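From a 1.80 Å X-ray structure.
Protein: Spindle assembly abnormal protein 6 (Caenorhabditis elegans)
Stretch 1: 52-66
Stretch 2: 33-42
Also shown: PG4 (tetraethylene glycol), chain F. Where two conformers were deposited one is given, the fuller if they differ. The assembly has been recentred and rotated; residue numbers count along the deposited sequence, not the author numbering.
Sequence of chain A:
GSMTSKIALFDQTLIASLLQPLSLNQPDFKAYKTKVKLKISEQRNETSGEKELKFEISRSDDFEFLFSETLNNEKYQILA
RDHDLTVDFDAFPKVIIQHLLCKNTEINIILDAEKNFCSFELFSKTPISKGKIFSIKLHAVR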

# COMPACT_ATOMS: atom_id res chain seq x y z
N GLU A 52 1.67 2.80 -25.77
CA GLU A 52 2.48 2.09 -24.80
C GLU A 52 3.23 3.07 -23.99
O GLU A 52 3.70 4.05 -24.57
CB GLU A 52 3.51 1.21 -25.53
CG GLU A 52 3.00 -0.13 -25.96
CD GLU A 52 3.99 -0.94 -26.77
OE1 GLU A 52 4.96 -0.36 -27.31
OE2 GLU A 52 3.77 -2.16 -26.87
N LEU A 53 3.41 2.83 -22.69
CA LEU A 53 4.35 3.62 -21.89
C LEU A 53 5.59 2.79 -21.81
O LEU A 53 5.45 1.57 -21.74
CB LEU A 53 3.84 3.93 -20.48
CG LEU A 53 2.65 4.87 -20.37
CD1 LEU A 53 2.28 5.03 -18.89
CD2 LEU A 53 2.98 6.24 -20.99
N LYS A 54 6.79 3.39 -21.85
CA LYS A 54 8.02 2.60 -21.76
C LYS A 54 8.82 3.09 -20.57
O LYS A 54 9.00 4.29 -20.43
CB LYS A 54 8.83 2.70 -23.06
CG LYS A 54 10.11 1.86 -23.06
CD LYS A 54 10.55 1.61 -24.46
CE LYS A 54 11.88 0.87 -24.46
NZ LYS A 54 11.67 -0.60 -24.37
N PHE A 55 9.27 2.18 -19.68
CA PHE A 55 10.10 2.53 -18.51
C PHE A 55 11.46 1.98 -18.74
O PHE A 55 11.57 0.83 -19.15
CB PHE A 55 9.50 1.97 -17.20
CG PHE A 55 8.24 2.67 -16.77
CD1 PHE A 55 7.02 2.33 -17.33
CD2 PHE A 55 8.28 3.66 -15.79
CE1 PHE A 55 5.85 2.98 -16.93
CE2 PHE A 55 7.11 4.30 -15.39
CZ PHE A 55 5.91 3.97 -15.98
N GLU A 56 12.50 2.80 -18.56
CA GLU A 56 13.87 2.34 -18.83
C GLU A 56 14.79 2.78 -17.74
O GLU A 56 14.75 3.95 -17.33
CB GLU A 56 14.42 2.87 -20.17
CG GLU A 56 13.70 2.39 -21.44
CD GLU A 56 14.15 3.13 -22.68
OE1 GLU A 56 13.55 4.19 -22.99
OE2 GLU A 56 15.11 2.67 -23.34
N ILE A 57 15.61 1.84 -17.24
CA ILE A 57 16.59 2.19 -16.21
C ILE A 57 17.99 1.80 -16.69
O ILE A 57 18.17 0.82 -17.42
CB ILE A 57 16.29 1.65 -14.80
CG1 ILE A 57 16.33 0.12 -14.71
CG2 ILE A 57 15.03 2.30 -14.12
CD1 ILE A 57 16.40 -0.36 -13.26
N SER A 58 18.98 2.60 -16.30
CA SER A 58 20.39 2.37 -16.60
C SER A 58 21.23 3.02 -15.53
O SER A 58 20.72 3.84 -14.77
CB SER A 58 20.78 2.91 -17.97
OG SER A 58 20.53 4.31 -18.06
N ARG A 59 22.51 2.64 -15.45
CA ARG A 59 23.46 3.27 -14.52
C ARG A 59 24.86 3.06 -15.08
O ARG A 59 25.15 2.02 -15.70
CB ARG A 59 23.31 2.79 -13.07
CG ARG A 59 23.88 1.41 -12.80
CD ARG A 59 23.60 1.04 -11.36
NE ARG A 59 24.23 -0.23 -11.03
CZ ARG A 59 24.91 -0.45 -9.92
NH1 ARG A 59 25.05 0.51 -9.01
NH2 ARG A 59 25.45 -1.64 -9.70
N SER A 60 25.74 4.07 -14.88
CA SER A 60 27.07 4.09 -15.47
C SER A 60 28.03 3.12 -14.81
O SER A 60 29.12 2.89 -15.37
CB SER A 60 27.65 5.50 -15.46
OG SER A 60 27.91 5.96 -14.15
N ASP A 61 27.66 2.55 -13.64
CA ASP A 61 28.52 1.58 -12.92
C ASP A 61 28.63 0.27 -13.64
O ASP A 61 29.58 -0.47 -13.39
CB ASP A 61 27.94 1.23 -11.54
CG ASP A 61 27.46 2.39 -10.73
OD1 ASP A 61 26.48 3.04 -11.16
OD2 ASP A 61 27.98 2.59 -9.63
N ASP A 62 27.56 -0.09 -14.40
CA ASP A 62 27.45 -1.39 -15.01
C ASP A 62 26.77 -1.30 -16.38
O ASP A 62 25.59 -0.95 -16.46
CB ASP A 62 26.65 -2.30 -14.03
CG ASP A 62 26.50 -3.76 -14.44
OD1 ASP A 62 27.13 -4.17 -15.45
OD2 ASP A 62 25.75 -4.48 -13.75
N PHE A 63 27.52 -1.67 -17.45
CA PHE A 63 27.00 -1.66 -18.82
C PHE A 63 25.88 -2.70 -18.99
O PHE A 63 25.07 -2.57 -19.90
CB PHE A 63 28.11 -1.95 -19.88
CG PHE A 63 29.49 -1.32 -19.79
CD1 PHE A 63 29.64 0.03 -19.47
CD2 PHE A 63 30.63 -2.04 -20.14
CE1 PHE A 63 30.91 0.63 -19.46
CE2 PHE A 63 31.90 -1.44 -20.12
CZ PHE A 63 32.04 -0.12 -19.77
N GLU A 64 25.82 -3.71 -18.13
CA GLU A 64 24.81 -4.76 -18.16
C GLU A 64 23.53 -4.34 -17.43
O GLU A 64 22.53 -5.04 -17.54
CB GLU A 64 25.35 -6.07 -17.55
CG GLU A 64 26.39 -6.75 -18.42
CD GLU A 64 27.01 -7.99 -17.81
OE1 GLU A 64 27.35 -7.96 -16.61
OE2 GLU A 64 27.18 -8.98 -18.56
N PHE A 65 23.57 -3.23 -16.68
CA PHE A 65 22.45 -2.67 -15.94
C PHE A 65 21.63 -1.83 -16.90
O PHE A 65 21.82 -0.63 -17.01
CB PHE A 65 22.96 -1.86 -14.73
CG PHE A 65 21.89 -1.53 -13.73
CD1 PHE A 65 21.01 -0.47 -13.94
CD2 PHE A 65 21.72 -2.31 -12.59
CE1 PHE A 65 20.01 -0.17 -13.01
CE2 PHE A 65 20.72 -2.01 -11.67
CZ PHE A 65 19.88 -0.94 -11.88
N LEU A 66 20.80 -2.50 -17.69
CA LEU A 66 19.97 -1.87 -18.71
C LEU A 66 18.66 -2.64 -18.75
O LEU A 66 18.66 -3.81 -19.15
CB LEU A 66 20.73 -1.87 -20.07
CG LEU A 66 20.15 -1.02 -21.19
CD1 LEU A 66 19.75 0.39 -20.71
CD2 LEU A 66 21.11 -0.96 -22.37
O1 PG4 F . 27.16 2.19 -18.38
C1 PG4 F . 27.21 3.03 -19.53
C2 PG4 F . 26.77 4.43 -19.22
O2 PG4 F . 25.43 4.44 -18.73
C3 PG4 F . 25.03 5.72 -18.27
C4 PG4 F . 23.76 5.64 -17.49
O3 PG4 F . 23.53 6.89 -16.85
C5 PG4 F . 23.20 6.77 -15.47
C6 PG4 F . 24.15 7.51 -14.59
O4 PG4 F . 23.99 7.07 -13.25
C7 PG4 F . 25.20 7.09 -12.50
C8 PG4 F . 25.57 5.70 -12.07
O5 PG4 F . 25.38 5.45 -10.67
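Stretch 2 (33-42) KTKVKLKISE

Neighbouring antiparallel strands alternate between hydrogen-bonded and non-hydrogen-bonded pairs, and this part of Spindle assembly abnormal protein 6 illustrates the rule well. Stretch 2 is extended throughout residues 33-42 and runs against the strand that includes residues 52-58, with axes 4.6 Å apart at closest approach and a signed crossing angle of 165°, close to fully antiparallel. Lys 54 faces Ser 41, Glu 56 faces Lys 39, and Ser 58 faces Lys 37, each pair closed by two backbone hydrogen bonds: Lys 54 N to Ser 41 O is 2.8 Å, Lys 39 N to Glu 56 O 2.9 Å, and Lys 37 N to Ser 58 O 2.8 Å. Between and beyond them lie the non-hydrogen-bonded pairs Leu 53 with Glu 42, Phe 55 with Ile 40 and Ile 57 with Leu 38, whose CA atoms are closer, at 4.5, 4.9 and 4.8 Å.

Side chains follow the same alternation. Phe 55 CD2 meets Ile 40 CG1 at 3.8 Å, and Ile 57 CG2 meets Leu 38 CD1 at 3.8 Å, making one face largely apolar. The other is polar: a water bonds both Ser 41 OG and Glu 56 OE1. Past the ladder, Arg 59 NH1 donates to Thr 34 OG1 at 2.9 Å.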

# COMPACT_ATOMS: atom_id res chain seq x y z
N LYS A 33 23.08 2.49 -2.02
CA LYS A 33 22.41 3.60 -2.70
C LYS A 33 23.17 3.79 -3.99
O LYS A 33 24.41 3.65 -4.00
CB LYS A 33 22.44 4.89 -1.85
CG LYS A 33 21.70 4.80 -0.52
CD LYS A 33 20.21 5.01 -0.70
CE LYS A 33 19.46 5.02 0.61
NZ LYS A 33 19.59 6.32 1.30
N THR A 34 22.47 4.05 -5.08
CA THR A 34 23.10 4.24 -6.39
C THR A 34 22.33 5.26 -7.21
O THR A 34 21.09 5.33 -7.11
CB THR A 34 23.23 2.90 -7.17
OG1 THR A 34 23.87 3.15 -8.43
CG2 THR A 34 21.86 2.22 -7.44
N LYS A 35 23.04 6.06 -7.99
CA LYS A 35 22.40 6.94 -8.96
C LYS A 35 21.96 6.06 -10.12
O LYS A 35 22.72 5.20 -10.58
CB LYS A 35 23.33 8.07 -9.44
CG LYS A 35 23.69 9.09 -8.38
CD LYS A 35 24.64 10.16 -8.92
CE LYS A 35 25.28 10.99 -7.82
NZ LYS A 35 26.37 10.26 -7.12
N VAL A 36 20.73 6.25 -10.57
CA VAL A 36 20.15 5.49 -11.69
C VAL A 36 19.49 6.46 -12.65
O VAL A 36 18.90 7.45 -12.21
CB VAL A 36 19.14 4.40 -11.18
CG1 VAL A 36 18.35 3.77 -12.33
CG2 VAL A 36 19.83 3.33 -10.38
N LYS A 37 19.58 6.21 -13.96
CA LYS A 37 18.89 7.08 -14.91
C LYS A 37 17.56 6.42 -15.23
O LYS A 37 17.53 5.27 -15.67
CB LYS A 37 19.70 7.38 -16.18
CG LYS A 37 18.95 8.26 -17.20
CD LYS A 37 19.88 8.83 -18.29
CE LYS A 37 20.64 10.07 -17.87
NZ LYS A 37 19.75 11.23 -17.58
N LEU A 38 16.47 7.14 -14.99
CA LEU A 38 15.13 6.65 -15.28
C LEU A 38 14.56 7.46 -16.42
O LEU A 38 14.57 8.69 -16.37
CB LEU A 38 14.21 6.76 -14.05
CG LEU A 38 12.68 6.49 -14.32
CD1 LEU A 38 12.45 5.04 -14.81
CD2 LEU A 38 11.84 6.77 -13.09
N LYS A 39 14.09 6.76 -17.44
CA LYS A 39 13.42 7.38 -18.59
C LYS A 39 12.03 6.83 -18.70
O LYS A 39 11.84 5.60 -18.63
CB LYS A 39 14.17 7.11 -19.91
CG LYS A 39 15.61 7.58 -19.92
CD LYS A 39 16.25 7.24 -21.29
CE LYS A 39 17.67 7.71 -21.43
NZ LYS A 39 18.29 7.25 -22.71
N ILE A 40 11.07 7.72 -18.93
CA ILE A 40 9.66 7.34 -19.17
C ILE A 40 9.29 7.98 -20.48
O ILE A 40 9.59 9.16 -20.71
CB ILE A 40 8.68 7.73 -18.03
CG1 ILE A 40 9.17 7.20 -16.65
CG2 ILE A 40 7.24 7.22 -18.34
CD1 ILE A 40 8.37 7.93 -15.36
N SER A 41 8.71 7.18 -21.37
CA SER A 41 8.28 7.68 -22.68
C SER A 41 6.98 7.03 -23.10
O SER A 41 6.56 6.06 -22.48
CB SER A 41 9.37 7.38 -23.71
OG SER A 41 9.63 5.99 -23.81
N GLU A 42 6.29 7.62 -24.09
CA GLU A 42 5.12 7.02 -24.69
C GLU A 42 5.46 6.72 -26.13
O GLU A 42 6.27 7.44 -26.75
CB GLU A 42 3.84 7.88 -24.56
CG GLU A 42 3.82 9.12 -25.43
CD GLU A 42 2.54 9.91 -25.27
OE1 GLU A 42 2.51 10.77 -24.37
OE2 GLU A 42 1.60 9.71 -26.07
O HOH W 1 17.84 4.79 -18.57
O HOH W 2 11.51 5.37 -21.95